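Local coordinates for ABC transporter, substrate binding protein (Aeropyrum pernix, PDB 3EAF) that probably binds a solute outside the cell and delivers it to an ABC transporter in the membrane, and carries a magnesium ion in the crystal, at residues A[225-237]-A[249-261]. Numbering follows the deposited sequence.
Sequences DAFLLTNVWGFDE and GKVFGISPFIYPM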
# COMPACT_ATOMS: atom_id res chain seq x y z
N ASP A 225 -6.37 14.30 23.39
CA ASP A 225 -5.03 13.75 23.58
C ASP A 225 -5.00 12.23 23.51
O ASP A 225 -4.66 11.53 24.48
CB ASP A 225 -4.41 14.29 24.87
CG ASP A 225 -4.09 15.77 24.79
OD1 ASP A 225 -3.68 16.23 23.70
OD2 ASP A 225 -4.26 16.48 25.80
N ALA A 226 -5.38 11.74 22.34
CA ALA A 226 -5.31 10.33 22.02
C ALA A 226 -4.15 10.09 21.06
O ALA A 226 -3.69 11.02 20.38
CB ALA A 226 -6.61 9.88 21.39
N PHE A 227 -3.68 8.85 20.99
CA PHE A 227 -2.73 8.44 19.96
C PHE A 227 -3.47 8.24 18.64
O PHE A 227 -4.57 7.71 18.61
CB PHE A 227 -2.05 7.13 20.35
CG PHE A 227 -1.06 7.25 21.49
CD1 PHE A 227 -0.01 8.15 21.42
CD2 PHE A 227 -1.18 6.44 22.61
CE1 PHE A 227 0.91 8.25 22.46
CE2 PHE A 227 -0.27 6.54 23.66
CZ PHE A 227 0.78 7.45 23.58
N LEU A 228 -2.85 8.68 17.55
CA LEU A 228 -3.35 8.41 16.20
C LEU A 228 -2.52 7.32 15.51
O LEU A 228 -1.29 7.40 15.48
CB LEU A 228 -3.37 9.69 15.36
CG LEU A 228 -3.72 9.63 13.86
CD1 LEU A 228 -5.11 9.04 13.59
CD2 LEU A 228 -3.63 11.01 13.25
N LEU A 229 -3.20 6.30 15.00
CA LEU A 229 -2.56 5.30 14.16
C LEU A 229 -3.15 5.37 12.76
O LEU A 229 -4.37 5.35 12.60
CB LEU A 229 -2.74 3.89 14.73
CG LEU A 229 -2.20 2.70 13.91
CD1 LEU A 229 -0.67 2.58 13.95
CD2 LEU A 229 -2.85 1.39 14.35
N THR A 230 -2.30 5.45 11.74
CA THR A 230 -2.79 5.50 10.36
C THR A 230 -2.39 4.28 9.57
O THR A 230 -1.34 3.66 9.82
CB THR A 230 -2.32 6.75 9.57
OG1 THR A 230 -0.97 6.55 9.10
CG2 THR A 230 -2.40 8.02 10.41
N ASN A 231 -3.21 3.95 8.59
CA ASN A 231 -2.84 3.01 7.56
C ASN A 231 -1.61 3.52 6.80
O ASN A 231 -1.24 4.69 6.93
CB ASN A 231 -4.00 2.77 6.61
CG ASN A 231 -4.27 3.95 5.70
OD1 ASN A 231 -3.95 3.89 4.52
ND2 ASN A 231 -4.87 5.02 6.23
N VAL A 232 -1.00 2.64 6.01
CA VAL A 232 0.24 2.92 5.27
C VAL A 232 0.20 4.20 4.40
O VAL A 232 1.20 4.93 4.33
CB VAL A 232 0.73 1.68 4.45
CG1 VAL A 232 -0.34 1.19 3.46
CG2 VAL A 232 2.07 1.97 3.75
N TRP A 233 -0.94 4.48 3.77
CA TRP A 233 -1.07 5.64 2.89
C TRP A 233 -1.36 6.95 3.64
O TRP A 233 -1.50 8.00 3.02
CB TRP A 233 -2.14 5.40 1.80
CG TRP A 233 -1.87 4.20 0.93
CD1 TRP A 233 -2.53 3.00 0.97
CD2 TRP A 233 -0.88 4.07 -0.10
NE1 TRP A 233 -2.01 2.14 0.03
CE2 TRP A 233 -1.00 2.77 -0.64
CE3 TRP A 233 0.10 4.93 -0.62
CZ2 TRP A 233 -0.17 2.31 -1.67
CZ3 TRP A 233 0.91 4.47 -1.65
CH2 TRP A 233 0.77 3.17 -2.17
N GLY A 234 -1.43 6.88 4.97
CA GLY A 234 -1.84 8.04 5.79
C GLY A 234 -0.71 8.73 6.53
O GLY A 234 -0.93 9.73 7.23
N PHE A 235 0.51 8.21 6.35
CA PHE A 235 1.67 8.61 7.14
C PHE A 235 2.93 8.36 6.34
O PHE A 235 3.10 7.29 5.75
CB PHE A 235 1.71 7.78 8.43
CG PHE A 235 2.71 8.28 9.46
CD1 PHE A 235 2.29 9.14 10.47
CD2 PHE A 235 4.04 7.83 9.45
CE1 PHE A 235 3.19 9.58 11.45
CE2 PHE A 235 4.94 8.27 10.42
CZ PHE A 235 4.51 9.15 11.42
N ASP A 236 3.80 9.37 6.27
CA ASP A 236 5.14 9.22 5.67
C ASP A 236 6.05 10.35 6.14
O ASP A 236 5.77 11.00 7.15
CB ASP A 236 5.09 9.09 4.12
CG ASP A 236 4.49 10.31 3.41
OD1 ASP A 236 4.90 11.45 3.70
OD2 ASP A 236 3.61 10.12 2.53
N GLU A 237 7.14 10.58 5.40
CA GLU A 237 8.19 11.55 5.76
C GLU A 237 7.67 12.98 5.94
O GLU A 237 8.29 13.78 6.64
CB GLU A 237 9.32 11.54 4.71
CG GLU A 237 10.10 10.22 4.62
CD GLU A 237 9.48 9.22 3.65
OE1 GLU A 237 8.33 9.41 3.21
OE2 GLU A 237 10.17 8.23 3.31
N GLY A 249 5.06 12.99 19.29
CA GLY A 249 5.01 11.90 20.27
C GLY A 249 3.71 11.11 20.29
O GLY A 249 3.60 10.15 21.05
N LYS A 250 2.75 11.49 19.44
CA LYS A 250 1.38 10.95 19.53
C LYS A 250 0.79 10.37 18.24
O LYS A 250 -0.42 10.12 18.19
CB LYS A 250 0.41 12.03 20.06
CG LYS A 250 0.75 12.57 21.44
CD LYS A 250 -0.38 13.42 22.00
CE LYS A 250 -0.45 14.79 21.37
NZ LYS A 250 -1.46 15.62 22.09
N VAL A 251 1.61 10.18 17.21
CA VAL A 251 1.12 9.63 15.94
C VAL A 251 2.03 8.49 15.47
O VAL A 251 3.25 8.57 15.58
CB VAL A 251 1.00 10.70 14.82
CG1 VAL A 251 0.31 10.12 13.57
CG2 VAL A 251 0.23 11.94 15.31
N PHE A 252 1.40 7.44 14.95
CA PHE A 252 2.13 6.28 14.45
C PHE A 252 1.64 5.91 13.06
O PHE A 252 0.44 6.01 12.77
CB PHE A 252 1.94 5.08 15.40
CG PHE A 252 2.54 5.29 16.78
CD1 PHE A 252 3.85 4.87 17.05
CD2 PHE A 252 1.81 5.90 17.79
CE1 PHE A 252 4.41 5.05 18.30
CE2 PHE A 252 2.36 6.10 19.06
CZ PHE A 252 3.67 5.68 19.31
N GLY A 253 2.56 5.49 12.20
CA GLY A 253 2.23 5.05 10.86
C GLY A 253 2.62 3.60 10.65
O GLY A 253 3.64 3.15 11.17
N ILE A 254 1.80 2.88 9.90
CA ILE A 254 2.12 1.52 9.51
C ILE A 254 2.85 1.57 8.17
O ILE A 254 2.53 2.42 7.32
CB ILE A 254 0.84 0.65 9.38
CG1 ILE A 254 0.08 0.60 10.71
CG2 ILE A 254 1.17 -0.76 8.88
CD1 ILE A 254 -1.33 0.03 10.59
N SER A 255 3.82 0.69 7.98
CA SER A 255 4.41 0.48 6.66
C SER A 255 4.99 -0.92 6.56
O SER A 255 5.80 -1.31 7.40
CB SER A 255 5.49 1.52 6.36
OG SER A 255 6.08 1.27 5.10
N PRO A 256 4.58 -1.68 5.54
CA PRO A 256 5.22 -2.97 5.23
C PRO A 256 6.65 -2.83 4.67
O PRO A 256 7.38 -3.83 4.59
CB PRO A 256 4.29 -3.59 4.18
CG PRO A 256 3.01 -2.79 4.24
CD PRO A 256 3.46 -1.41 4.62
N PHE A 257 7.03 -1.60 4.31
CA PHE A 257 8.28 -1.32 3.60
C PHE A 257 9.12 -0.36 4.42
O PHE A 257 8.60 0.61 4.99
CB PHE A 257 7.99 -0.68 2.23
CG PHE A 257 6.80 -1.26 1.52
CD1 PHE A 257 6.92 -2.42 0.76
CD2 PHE A 257 5.55 -0.66 1.63
CE1 PHE A 257 5.83 -2.97 0.12
CE2 PHE A 257 4.44 -1.20 0.98
CZ PHE A 257 4.58 -2.37 0.23
N ILE A 258 10.43 -0.63 4.48
CA ILE A 258 11.37 0.25 5.15
C ILE A 258 11.45 1.61 4.44
O ILE A 258 11.42 1.66 3.20
CB ILE A 258 12.78 -0.42 5.28
CG1 ILE A 258 13.61 0.22 6.40
CG2 ILE A 258 13.54 -0.42 3.95
CD1 ILE A 258 13.02 0.07 7.81
N TYR A 259 11.48 2.70 5.20
CA TYR A 259 11.65 4.03 4.63
C TYR A 259 13.10 4.18 4.19
O TYR A 259 13.99 3.61 4.84
CB TYR A 259 11.39 5.13 5.67
CG TYR A 259 9.96 5.37 6.10
CD1 TYR A 259 8.97 4.39 5.99
CD2 TYR A 259 9.60 6.60 6.67
CE1 TYR A 259 7.67 4.62 6.42
CE2 TYR A 259 8.31 6.85 7.09
CZ TYR A 259 7.35 5.86 6.97
OH TYR A 259 6.08 6.13 7.40
N PRO A 260 13.36 4.94 3.11
CA PRO A 260 14.76 5.21 2.74
C PRO A 260 15.63 5.73 3.91
O PRO A 260 16.77 5.31 4.04
CB PRO A 260 14.64 6.26 1.63
CG PRO A 260 13.31 5.98 1.00
CD PRO A 260 12.41 5.57 2.16
N MSE A 261 15.08 6.61 4.75
CA MSE A 261 15.81 7.17 5.91
C MSE A 261 16.24 6.15 6.97
O MSE A 261 17.14 6.43 7.77
CB MSE A 261 15.00 8.30 6.57
CG MSE A 261 13.64 7.86 7.09
SE MSE A 261 12.72 9.24 8.13
CE MSE A 261 12.84 10.77 6.93
O HOH W 1 -2.53 12.07 18.01
O HOH W 2 3.79 4.79 7.01
O HOH W 3 12.71 8.16 4.03
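Phe235 lays one ring face over the backbone of Gly253, whose CA sits 3.9 Å from the ring centroid in a CH-pi contact. With CG swung away from its own backbone N (chi1 -169°), the ring reaches back over strand 251-255, so that Phe235 CE1 meets Val251 CG1 at 3.6 Å while Tyr259 OH lies in the ring plane, 3.4 Å from Phe235 CD2. The lack of a side chain at Gly253 lets the ring lie directly on the backbone. Replacing Phe235 with an alanine would probably open a gap over Gly253 and strip Val251 CG1 of its aromatic neighbour. Beneath lies a parallel strand pair, 227-230 with 251-255, joined through helix 239-243 as a beta-alpha-beta unit of a periplasmic-binding-protein fold. Four backbone bonds zip the pair, the shortest from Phe252 N to Leu228 O at 2.7 Å. On the face opposite Phe235, Phe252 turns its edge toward the face of Phe227 (planes at 73°), and Leu229 CD1 fills in against Ile254 CG1. A water donates to Phe235 O and Ile254 O and accepts from Tyr259 OH. The ends face solvent more: exposed Asp225 meets Lys250 through an OD1–NZ salt bridge of 2.8 Å, and exposed selenomethionine Met261 rests its CE on Glu237 CG.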